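Local coordinates for fatty acid-binding protein homolog (Ascaris suum, PDB 6I8X), which binds fatty acids such as vaccenic acid inside an extracellular beta-barrel and may sequester toxic fatty acids or help maintain the eggshell lipid layer, at the vaccenic acid site. Sequence-based numbering; all coordinates share one arbitrary frame.

The vaccenic acid site. Residues 34, 41-42, 45, 47, 49, 66, 68, 89-90, 133, 144, 146. With VCA (vaccenic acid), chain B.
Vaccenic acid, poorly ordered as a whole, lies in the interior of the beta-barrel typical of the fatty acid-binding protein family, its carboxylate held by polar side chains deep inside and its folded-back tail near the helical cap. The head is the tightly gripped part. The phenol of Tyr146 meets the carboxylate tip to tip, OH to vaccenic acid O1 2.7 Å, a hydrogen bond that suits a rigid side chain reaching inward from strand 140-148. Lys49 needs length instead: its chain runs extended, then bends (chi4 -81°), so that NZ forms a salt bridge and hydrogen bond with vaccenic acid O2 at 3.1 Å. Lys49 NZ also donates to OD1 of Asn66 at 2.8 Å, on a lone pair in the amide plane (C=O...N angle 131°), which would help fix the direction of the amine. CD of Lys49 lies over one face of the Tyr146 ring, near its rim, while CG1 of Val47 meets the ring edge in plane. Arg144, bent at chi2 and chi3, offers a looser salt bridge, NH2 to vaccenic acid O1 3.9 Å; with Lys49 it would favour the ionised acid.

Beyond the head, contacts are mostly apolar. CG2 of Ile42 approaches vaccenic acid C5 at 3.8 Å; branched methyls here and on Leu89 offer apolar surface without directional demands. Small Thr68, OG1 in the crowded position (chi1 89°), lets C6 and C7 pass close. The C9 to C13 turn is looser, lacking close side-chain contacts; the protein hides 432 of the ligand's 538 Å², and the uncovered surface plausibly lies there. The returning tail passes CA of Asp90 and Tyr34, whose OH stands 3.8 Å from vaccenic acid C17; CD1 of Ile42 lies over that ring's face, towards the rim. Leu89 touches both arms, CD1 at vaccenic acid C2 and CB at C18, each 4.0 Å.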
loop_
_atom_site.group_PDB
_atom_site.type_symbol
_atom_site.label_atom_id
_atom_site.label_comp_id
_atom_site.label_asym_id
_atom_site.label_seq_id
_atom_site.Cartn_x
_atom_site.Cartn_y
_atom_site.Cartn_z
ATOM N N TYR A 34 -17.440 1.033 -7.101
ATOM C CA TYR A 34 -17.927 -0.227 -6.555
ATOM C C TYR A 34 -19.390 -0.180 -6.109
ATOM O O TYR A 34 -19.802 0.701 -5.334
ATOM C CB TYR A 34 -17.032 -0.731 -5.415
ATOM C CG TYR A 34 -15.619 -1.066 -5.836
ATOM C CD1 TYR A 34 -15.326 -2.271 -6.480
ATOM C CD2 TYR A 34 -14.577 -0.162 -5.637
ATOM C CE1 TYR A 34 -14.023 -2.584 -6.870
ATOM C CE2 TYR A 34 -13.267 -0.472 -6.005
ATOM C CZ TYR A 34 -12.992 -1.689 -6.611
ATOM O OH TYR A 34 -11.701 -1.985 -6.988
ATOM N N VAL A 41 -17.761 -6.657 0.788
ATOM C CA VAL A 41 -16.714 -7.687 0.870
ATOM C C VAL A 41 -15.351 -7.031 0.907
ATOM O O VAL A 41 -14.488 -7.491 1.659
ATOM C CB VAL A 41 -16.821 -8.865 -0.170
ATOM C CG1 VAL A 41 -18.125 -9.643 0.008
ATOM C CG2 VAL A 41 -16.667 -8.404 -1.622
ATOM N N ILE A 42 -15.177 -5.911 0.176
ATOM C CA ILE A 42 -13.914 -5.167 0.215
ATOM C C ILE A 42 -13.676 -4.514 1.589
ATOM O O ILE A 42 -12.556 -4.583 2.117
ATOM C CB ILE A 42 -13.781 -4.136 -0.935
ATOM C CG1 ILE A 42 -13.645 -4.861 -2.303
ATOM C CG2 ILE A 42 -12.580 -3.163 -0.681
ATOM C CD1 ILE A 42 -14.056 -4.015 -3.558
ATOM N N ALA A 45 -13.239 -7.060 4.862
ATOM C CA ALA A 45 -12.192 -8.071 4.835
ATOM C C ALA A 45 -11.007 -7.708 5.736
ATOM O O ALA A 45 -10.619 -6.529 5.814
ATOM C CB ALA A 45 -11.699 -8.265 3.430
ATOM N N VAL A 47 -7.196 -7.429 6.784
ATOM C CA VAL A 47 -5.971 -7.054 6.061
ATOM C C VAL A 47 -4.782 -6.978 7.040
ATOM O O VAL A 47 -4.872 -6.406 8.132
ATOM C CB VAL A 47 -6.107 -5.732 5.217
ATOM C CG1 VAL A 47 -4.816 -5.392 4.469
ATOM C CG2 VAL A 47 -7.291 -5.781 4.242
ATOM N N LYS A 49 -0.675 -6.045 6.647
ATOM C CA LYS A 49 0.382 -5.514 5.795
ATOM C C LYS A 49 1.721 -5.840 6.405
ATOM O O LYS A 49 1.873 -5.790 7.610
ATOM C CB LYS A 49 0.223 -3.994 5.586
ATOM C CG LYS A 49 -0.904 -3.657 4.617
ATOM C CD LYS A 49 -0.996 -2.157 4.356
ATOM C CE LYS A 49 -2.196 -1.810 3.520
ATOM N NZ LYS A 49 -1.975 -2.039 2.091
ATOM N N ASN A 66 0.515 -7.913 1.179
ATOM C CA ASN A 66 -0.844 -7.559 1.542
ATOM C C ASN A 66 -1.518 -8.901 1.705
ATOM O O ASN A 66 -1.698 -9.604 0.715
ATOM C CB ASN A 66 -1.553 -6.797 0.435
ATOM C CG ASN A 66 -1.410 -5.324 0.533
ATOM O OD1 ASN A 66 -1.695 -4.731 1.558
ATOM N ND2 ASN A 66 -1.023 -4.703 -0.557
ATOM N N THR A 68 -4.865 -10.714 2.844
ATOM C CA THR A 68 -6.293 -10.454 3.113
ATOM C C THR A 68 -7.036 -11.773 3.243
ATOM O O THR A 68 -6.427 -12.823 3.069
ATOM C CB THR A 68 -6.945 -9.443 2.113
ATOM O OG1 THR A 68 -7.459 -10.139 0.987
ATOM C CG2 THR A 68 -5.978 -8.304 1.651
ATOM N N LEU A 89 -4.194 -6.743 -5.875
ATOM C CA LEU A 89 -5.309 -7.363 -5.136
ATOM C C LEU A 89 -6.577 -7.608 -5.974
ATOM O O LEU A 89 -7.398 -8.448 -5.611
ATOM C CB LEU A 89 -5.644 -6.558 -3.864
ATOM C CG LEU A 89 -4.662 -6.673 -2.688
ATOM C CD1 LEU A 89 -4.982 -5.633 -1.641
ATOM C CD2 LEU A 89 -4.659 -8.079 -2.084
ATOM N N ASP A 90 -6.702 -6.916 -7.116
ATOM C CA ASP A 90 -7.812 -7.065 -8.041
ATOM C C ASP A 90 -7.547 -8.206 -9.045
ATOM O O ASP A 90 -8.358 -8.422 -9.952
ATOM C CB ASP A 90 -8.080 -5.721 -8.747
ATOM C CG ASP A 90 -6.943 -5.143 -9.583
ATOM O OD1 ASP A 90 -5.847 -5.744 -9.600
ATOM O OD2 ASP A 90 -7.155 -4.091 -10.232
ATOM N N MET A 133 -3.192 4.599 6.423
ATOM C CA MET A 133 -3.204 4.590 4.981
ATOM C C MET A 133 -4.280 5.550 4.516
ATOM O O MET A 133 -5.437 5.356 4.855
ATOM C CB MET A 133 -3.469 3.196 4.436
ATOM C CG MET A 133 -3.274 3.116 2.933
ATOM S SD MET A 133 -3.923 1.544 2.382
ATOM C CE MET A 133 -3.212 1.437 0.803
ATOM N N ARG A 144 -7.396 4.500 6.741
ATOM C CA ARG A 144 -7.498 3.109 7.216
ATOM C C ARG A 144 -6.377 2.978 8.226
ATOM O O ARG A 144 -5.238 3.359 7.929
ATOM C CB ARG A 144 -7.294 2.109 6.041
ATOM C CG ARG A 144 -8.258 2.275 4.854
ATOM C CD ARG A 144 -9.390 1.256 4.895
ATOM N NE ARG A 144 -9.000 0.009 4.265
ATOM C CZ ARG A 144 -9.628 -1.151 4.406
ATOM N NH1 ARG A 144 -10.715 -1.240 5.166
ATOM N NH2 ARG A 144 -9.193 -2.223 3.770
ATOM N N TYR A 146 -4.042 0.681 10.741
ATOM C CA TYR A 146 -3.360 -0.623 10.905
ATOM C C TYR A 146 -2.485 -0.572 12.135
ATOM O O TYR A 146 -1.553 0.240 12.232
ATOM C CB TYR A 146 -2.471 -0.943 9.682
ATOM C CG TYR A 146 -3.216 -1.094 8.380
ATOM C CD1 TYR A 146 -3.644 0.025 7.665
ATOM C CD2 TYR A 146 -3.430 -2.350 7.819
ATOM C CE1 TYR A 146 -4.336 -0.107 6.461
ATOM C CE2 TYR A 146 -4.081 -2.494 6.594
ATOM C CZ TYR A 146 -4.557 -1.369 5.934
ATOM O OH TYR A 146 -5.217 -1.487 4.741
HETATM O O2 VCA B . -4.593 -2.143 0.424
HETATM C C1 VCA B . -5.634 -2.508 1.138
HETATM O O1 VCA B . -5.603 -2.616 2.340
HETATM C C2 VCA B . -6.876 -2.771 0.334
HETATM C C3 VCA B . -7.730 -3.939 0.818
HETATM C C4 VCA B . -8.742 -4.387 -0.224
HETATM C C5 VCA B . -9.722 -5.446 0.238
HETATM C C6 VCA B . -9.237 -6.866 0.029
HETATM C C7 VCA B . -10.142 -7.895 0.677
HETATM C C8 VCA B . -11.397 -8.294 -0.085
HETATM C C9 VCA B . -11.175 -9.356 -1.144
HETATM C C10 VCA B . -12.432 -9.637 -1.976
HETATM C C11 VCA B . -12.138 -10.079 -3.378
HETATM C C12 VCA B . -11.644 -9.322 -4.341
HETATM C C13 VCA B . -11.267 -7.873 -4.224
HETATM C C14 VCA B . -10.963 -7.205 -5.565
HETATM C C15 VCA B . -10.740 -5.703 -5.476
HETATM C C16 VCA B . -9.602 -5.260 -4.565
HETATM C C17 VCA B . -9.368 -3.761 -4.575
HETATM C C18 VCA B . -8.055 -3.358 -3.959
#